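Local coordinates for protein toll (Drosophila melanogaster, PDB 4LXR) that serves as the receptor for cleaved, active Spaetzle, switching on the Toll pathway in embryonic dorsal-ventral patterning and antifungal defence, at residues A[68-82]-A[96-110]. Residues are numbered along the deposited sequence; the frame is centred on the assembly and turned at random.
Sequences RIGEVDRVQMRRCML and GIVSPTTLIFESDNL
Two neighbouring parallel strands, 74-78 and 102-106, pair at the N-terminal end of the Toll ectodomain and continue the parallel run of its leucine-rich repeat solenoid. Val-75 N bonds Thr-102 O, and Ile-104 N returns to Val-75 O at 2.9 Å. The same alternation runs on to Arg-79 N and Glu-106 O. Val-75, Met-77, Leu-103 and Phe-105 share one face, which helix 88-94 covers. With CG anti to the backbone N (chi1 -165°), the Phe-105 ring lies against Met-77 and the loop from Cys-80 to Leu-82. Leu-82 CD2 sits over one face of the Phe-105 ring, 4.0 Å from its centroid, a CH-pi contact. Met-77 SD approaches the ring obliquely, 3.9 Å from Phe-105 CD2, as a Met-aromatic contact. Cutting Phe-105 back to an alanine would probably open a gap between Met-77 and Leu-82 and leave both without their aromatic partner. Beyond the strands, Ser-107 OG accepts from Asn-109 N, an ST turn, and donates to Cys-80 O (2.8 Å). Cys-80 is also tied to Cys-52 by a disulfide. On the face of Gln-76 and Ile-104, Arg-78 NE makes a salt bridge of 3.6 Å with Glu-106 OE1. Arg-78 NH2 meets Glu-48 of the Spaetzle chain, while Glu-106 OE2 pairs with Arg-129. At the corner before strand 74-78, Asp-73 OD1 accepts from Gly-3 N of the Spaetzle chain. The pairing thus has an apolar side facing the solenoid interior and a more polar side, where Arg-78 reaches the ligand.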
loop_
_atom_site.group_PDB
_atom_site.type_symbol
_atom_site.label_atom_id
_atom_site.label_comp_id
_atom_site.label_asym_id
_atom_site.label_seq_id
_atom_site.Cartn_x
_atom_site.Cartn_y
_atom_site.Cartn_z
ATOM N N ARG A 68 -3.458 -34.232 36.720
ATOM C CA ARG A 68 -2.360 -35.017 36.146
ATOM C C ARG A 68 -1.850 -34.456 34.820
ATOM O O ARG A 68 -1.850 -35.147 33.805
ATOM C CB ARG A 68 -2.743 -36.495 36.002
ATOM C CG ARG A 68 -3.066 -37.182 37.323
ATOM C CD ARG A 68 -3.196 -38.700 37.165
ATOM N NE ARG A 68 -1.931 -39.396 37.415
ATOM C CZ ARG A 68 -1.204 -40.016 36.486
ATOM N NH1 ARG A 68 -0.067 -40.616 36.823
ATOM N NH2 ARG A 68 -1.614 -40.046 35.222
ATOM N N ILE A 69 -1.418 -33.203 34.823
ATOM C CA ILE A 69 -0.947 -32.587 33.583
ATOM C C ILE A 69 0.257 -33.329 32.975
ATOM O O ILE A 69 0.301 -33.553 31.773
ATOM C CB ILE A 69 -0.669 -31.074 33.764
ATOM C CG1 ILE A 69 -1.975 -30.340 34.094
ATOM C CG2 ILE A 69 -0.001 -30.484 32.522
ATOM C CD1 ILE A 69 -1.832 -28.849 34.221
ATOM N N GLY A 70 1.216 -33.732 33.804
ATOM C CA GLY A 70 2.367 -34.471 33.310
ATOM C C GLY A 70 3.545 -33.575 32.974
ATOM O O GLY A 70 3.609 -32.425 33.421
ATOM N N GLU A 71 4.492 -34.088 32.196
ATOM C CA GLU A 71 5.636 -33.271 31.808
ATOM C C GLU A 71 5.235 -32.084 30.931
ATOM O O GLU A 71 4.489 -32.223 29.967
ATOM C CB GLU A 71 6.725 -34.097 31.122
ATOM C CG GLU A 71 8.005 -33.283 30.879
ATOM C CD GLU A 71 9.200 -34.137 30.497
ATOM O OE1 GLU A 71 9.080 -35.380 30.519
ATOM O OE2 GLU A 71 10.261 -33.558 30.178
ATOM N N VAL A 72 5.737 -30.906 31.273
ATOM C CA VAL A 72 5.406 -29.725 30.498
ATOM C C VAL A 72 6.578 -28.734 30.541
ATOM O O VAL A 72 7.251 -28.614 31.561
ATOM C CB VAL A 72 4.066 -29.121 30.991
ATOM C CG1 VAL A 72 4.253 -28.318 32.292
ATOM C CG2 VAL A 72 3.440 -28.294 29.914
ATOM N N ASP A 73 6.845 -28.059 29.425
ATOM C CA ASP A 73 8.040 -27.214 29.294
ATOM C C ASP A 73 7.943 -25.890 30.058
ATOM O O ASP A 73 8.867 -25.487 30.774
ATOM C CB ASP A 73 8.347 -26.966 27.805
ATOM C CG ASP A 73 9.311 -25.798 27.575
ATOM O OD1 ASP A 73 10.505 -25.906 27.925
ATOM O OD2 ASP A 73 8.873 -24.775 27.010
ATOM N N ARG A 74 6.803 -25.233 29.913
ATOM C CA ARG A 74 6.618 -23.893 30.422
ATOM C C ARG A 74 5.369 -23.813 31.313
ATOM O O ARG A 74 4.290 -24.276 30.932
ATOM C CB ARG A 74 6.513 -22.922 29.239
ATOM C CG ARG A 74 6.428 -21.460 29.636
ATOM C CD ARG A 74 6.517 -20.529 28.428
ATOM N NE ARG A 74 5.246 -20.433 27.717
ATOM C CZ ARG A 74 5.040 -20.886 26.487
ATOM N NH1 ARG A 74 3.843 -20.754 25.924
ATOM N NH2 ARG A 74 6.035 -21.462 25.813
ATOM N N VAL A 75 5.519 -23.246 32.510
ATOM C CA VAL A 75 4.360 -22.911 33.331
ATOM C C VAL A 75 4.283 -21.415 33.415
ATOM O O VAL A 75 5.256 -20.763 33.796
ATOM C CB VAL A 75 4.450 -23.452 34.758
ATOM C CG1 VAL A 75 3.249 -22.969 35.580
ATOM C CG2 VAL A 75 4.516 -24.951 34.749
ATOM N N GLN A 76 3.134 -20.861 33.042
ATOM C CA GLN A 76 2.952 -19.419 33.115
ATOM C C GLN A 76 1.780 -19.125 34.030
ATOM O O GLN A 76 0.669 -19.574 33.769
ATOM C CB GLN A 76 2.692 -18.838 31.728
ATOM C CG GLN A 76 2.512 -17.330 31.715
ATOM C CD GLN A 76 2.338 -16.766 30.317
ATOM O OE1 GLN A 76 1.261 -16.855 29.721
ATOM N NE2 GLN A 76 3.396 -16.187 29.786
ATOM N N MET A 77 2.031 -18.365 35.092
ATOM C CA MET A 77 1.002 -18.040 36.074
ATOM C C MET A 77 0.764 -16.540 36.008
ATOM O O MET A 77 1.705 -15.765 36.084
ATOM C CB MET A 77 1.435 -18.458 37.487
ATOM C CG MET A 77 1.543 -19.975 37.685
ATOM S SD MET A 77 2.154 -20.470 39.318
ATOM C CE MET A 77 0.615 -20.345 40.243
ATOM N N ARG A 78 -0.494 -16.134 35.863
ATOM C CA ARG A 78 -0.827 -14.734 35.664
ATOM C C ARG A 78 -1.889 -14.262 36.647
ATOM O O ARG A 78 -2.965 -14.876 36.765
ATOM C CB ARG A 78 -1.339 -14.506 34.228
ATOM C CG ARG A 78 -0.242 -14.575 33.176
ATOM C CD ARG A 78 -0.787 -14.452 31.744
ATOM N NE ARG A 78 -1.309 -13.125 31.431
ATOM C CZ ARG A 78 -2.029 -12.845 30.344
ATOM N NH1 ARG A 78 -2.302 -13.804 29.468
ATOM N NH2 ARG A 78 -2.473 -11.612 30.128
ATOM N N ARG A 79 -1.593 -13.151 37.321
ATOM C CA ARG A 79 -2.519 -12.504 38.267
ATOM C C ARG A 79 -2.790 -13.362 39.506
ATOM O O ARG A 79 -3.786 -13.169 40.216
ATOM C CB ARG A 79 -3.840 -12.103 37.577
ATOM C CG ARG A 79 -3.649 -11.527 36.183
ATOM C CD ARG A 79 -4.957 -11.089 35.547
ATOM N NE ARG A 79 -5.264 -9.696 35.857
ATOM C CZ ARG A 79 -5.896 -8.863 35.029
ATOM N NH1 ARG A 79 -6.132 -7.609 35.400
ATOM N NH2 ARG A 79 -6.292 -9.281 33.831
ATOM N N CYS A 80 -1.890 -14.300 39.781
ATOM C CA CYS A 80 -2.070 -15.182 40.932
ATOM C C CYS A 80 -1.455 -14.572 42.178
ATOM O O CYS A 80 -0.565 -13.725 42.087
ATOM C CB CYS A 80 -1.477 -16.575 40.651
ATOM S SG CYS A 80 -2.237 -17.382 39.166
ATOM N N MET A 81 -1.946 -14.987 43.343
ATOM C CA MET A 81 -1.371 -14.532 44.606
ATOM C C MET A 81 -0.243 -15.450 45.000
ATOM O O MET A 81 -0.318 -16.666 44.779
ATOM C CB MET A 81 -2.436 -14.507 45.712
ATOM C CG MET A 81 -3.580 -13.581 45.355
ATOM S SD MET A 81 -4.863 -13.515 46.582
ATOM C CE MET A 81 -3.999 -12.702 47.928
ATOM N N LEU A 82 0.812 -14.869 45.564
ATOM C CA LEU A 82 1.865 -15.669 46.166
ATOM C C LEU A 82 1.247 -16.476 47.299
ATOM O O LEU A 82 0.528 -15.932 48.152
ATOM C CB LEU A 82 3.021 -14.789 46.649
ATOM C CG LEU A 82 3.771 -14.178 45.460
ATOM C CD1 LEU A 82 4.728 -13.049 45.906
ATOM C CD2 LEU A 82 4.508 -15.273 44.685
ATOM N N GLY A 96 -0.306 -31.882 39.265
ATOM C CA GLY A 96 0.442 -32.982 38.675
ATOM C C GLY A 96 1.403 -32.536 37.582
ATOM O O GLY A 96 1.683 -33.294 36.642
ATOM N N ILE A 97 1.908 -31.307 37.698
ATOM C CA ILE A 97 2.846 -30.774 36.703
ATOM C C ILE A 97 4.239 -31.331 36.979
ATOM O O ILE A 97 4.698 -31.315 38.117
ATOM C CB ILE A 97 2.873 -29.236 36.726
ATOM C CG1 ILE A 97 1.577 -28.689 36.117
ATOM C CG2 ILE A 97 4.080 -28.705 35.962
ATOM C CD1 ILE A 97 1.357 -27.218 36.352
ATOM N N VAL A 98 4.899 -31.862 35.954
ATOM C CA VAL A 98 6.189 -32.508 36.180
ATOM C C VAL A 98 7.345 -31.784 35.489
ATOM O O VAL A 98 7.256 -31.425 34.314
ATOM C CB VAL A 98 6.164 -34.008 35.775
ATOM C CG1 VAL A 98 7.571 -34.590 35.763
ATOM C CG2 VAL A 98 5.267 -34.802 36.728
ATOM N N SER A 99 8.412 -31.558 36.252
ATOM C CA SER A 99 9.681 -31.035 35.744
ATOM C C SER A 99 9.563 -29.934 34.693
ATOM O O SER A 99 9.978 -30.110 33.543
ATOM C CB SER A 99 10.536 -32.182 35.202
ATOM O OG SER A 99 9.916 -32.786 34.085
ATOM N N PRO A 100 8.985 -28.793 35.073
ATOM C CA PRO A 100 8.954 -27.700 34.104
ATOM C C PRO A 100 10.360 -27.137 33.913
ATOM O O PRO A 100 11.190 -27.278 34.797
ATOM C CB PRO A 100 8.074 -26.663 34.800
ATOM C CG PRO A 100 8.348 -26.885 36.245
ATOM C CD PRO A 100 8.438 -28.386 36.375
ATOM N N THR A 101 10.599 -26.501 32.776
ATOM C CA THR A 101 11.878 -25.891 32.435
ATOM C C THR A 101 11.825 -24.386 32.744
ATOM O O THR A 101 12.836 -23.727 33.036
ATOM C CB THR A 101 12.132 -26.111 30.915
ATOM O OG1 THR A 101 12.768 -27.377 30.719
ATOM C CG2 THR A 101 12.997 -25.012 30.297
ATOM N N THR A 102 10.612 -23.854 32.665
ATOM C CA THR A 102 10.374 -22.427 32.685
ATOM C C THR A 102 9.202 -22.155 33.608
ATOM O O THR A 102 8.156 -22.794 33.497
ATOM C CB THR A 102 10.041 -21.915 31.265
ATOM O OG1 THR A 102 11.207 -22.020 30.446
ATOM C CG2 THR A 102 9.572 -20.465 31.264
ATOM N N LEU A 103 9.397 -21.229 34.539
ATOM C CA LEU A 103 8.302 -20.710 35.358
ATOM C C LEU A 103 8.221 -19.208 35.152
ATOM O O LEU A 103 9.215 -18.490 35.355
ATOM C CB LEU A 103 8.513 -21.001 36.853
ATOM C CG LEU A 103 7.459 -20.380 37.800
ATOM C CD1 LEU A 103 6.031 -20.910 37.528
ATOM C CD2 LEU A 103 7.834 -20.571 39.307
ATOM N N ILE A 104 7.039 -18.746 34.748
ATOM C CA ILE A 104 6.720 -17.323 34.612
ATOM C C ILE A 104 5.656 -16.996 35.662
ATOM O O ILE A 104 4.676 -17.725 35.821
ATOM C CB ILE A 104 6.199 -17.027 33.201
ATOM C CG1 ILE A 104 7.351 -17.155 32.192
ATOM C CG2 ILE A 104 5.508 -15.654 33.120
ATOM C CD1 ILE A 104 6.907 -17.548 30.843
ATOM N N PHE A 105 5.877 -15.940 36.431
ATOM C CA PHE A 105 4.918 -15.545 37.456
ATOM C C PHE A 105 4.719 -14.054 37.308
ATOM O O PHE A 105 5.547 -13.258 37.756
ATOM C CB PHE A 105 5.411 -15.900 38.869
ATOM C CG PHE A 105 4.323 -15.855 39.929
ATOM C CD1 PHE A 105 3.916 -14.636 40.487
ATOM C CD2 PHE A 105 3.720 -17.023 40.368
ATOM C CE1 PHE A 105 2.934 -14.599 41.460
ATOM C CE2 PHE A 105 2.712 -17.002 41.338
ATOM C CZ PHE A 105 2.316 -15.790 41.884
ATOM N N GLU A 106 3.616 -13.688 36.661
ATOM C CA GLU A 106 3.295 -12.303 36.353
ATOM C C GLU A 106 2.004 -11.920 37.058
ATOM O O GLU A 106 0.938 -12.426 36.707
ATOM C CB GLU A 106 3.137 -12.161 34.837
ATOM C CG GLU A 106 2.721 -10.807 34.345
ATOM C CD GLU A 106 2.503 -10.823 32.836
ATOM O OE1 GLU A 106 1.332 -10.892 32.413
ATOM O OE2 GLU A 106 3.499 -10.796 32.081
ATOM N N SER A 107 2.076 -11.026 38.044
ATOM C CA SER A 107 0.864 -10.679 38.790
ATOM C C SER A 107 0.896 -9.330 39.477
ATOM O O SER A 107 1.910 -8.939 40.047
ATOM C CB SER A 107 0.545 -11.765 39.836
ATOM O OG SER A 107 -0.519 -11.331 40.680
ATOM N N ASP A 108 -0.242 -8.643 39.463
ATOM C CA ASP A 108 -0.410 -7.406 40.216
ATOM C C ASP A 108 -1.264 -7.630 41.456
ATOM O O ASP A 108 -1.701 -6.681 42.120
ATOM C CB ASP A 108 -1.030 -6.335 39.315
ATOM C CG ASP A 108 -0.156 -6.039 38.109
ATOM O OD1 ASP A 108 1.088 -6.153 38.226
ATOM O OD2 ASP A 108 -0.702 -5.711 37.043
ATOM N N ASN A 109 -1.512 -8.896 41.754
ATOM C CA ASN A 109 -2.235 -9.276 42.961
ATOM C C ASN A 109 -1.398 -10.287 43.732
ATOM O O ASN A 109 -1.695 -11.483 43.728
ATOM C CB ASN A 109 -3.616 -9.850 42.599
ATOM C CG ASN A 109 -4.388 -10.332 43.819
ATOM O OD1 ASN A 109 -4.092 -9.934 44.945
ATOM N ND2 ASN A 109 -5.383 -11.198 43.597
ATOM N N LEU A 110 -0.350 -9.790 44.391
ATOM C CA LEU A 110 0.625 -10.628 45.097
ATOM C C LEU A 110 0.151 -11.089 46.483
ATOM O O LEU A 110 0.257 -12.267 46.815
ATOM C CB LEU A 110 1.968 -9.896 45.229
ATOM C CG LEU A 110 2.689 -9.504 43.932
ATOM C CD1 LEU A 110 3.949 -8.676 44.217
ATOM C CD2 LEU A 110 3.018 -10.735 43.068
HETATM O O HOH W 1 9.693 -22.068 27.905
HETATM O O HOH W 2 -6.223 -12.308 41.175
HETATM O O HOH W 3 -0.455 -13.654 48.775
#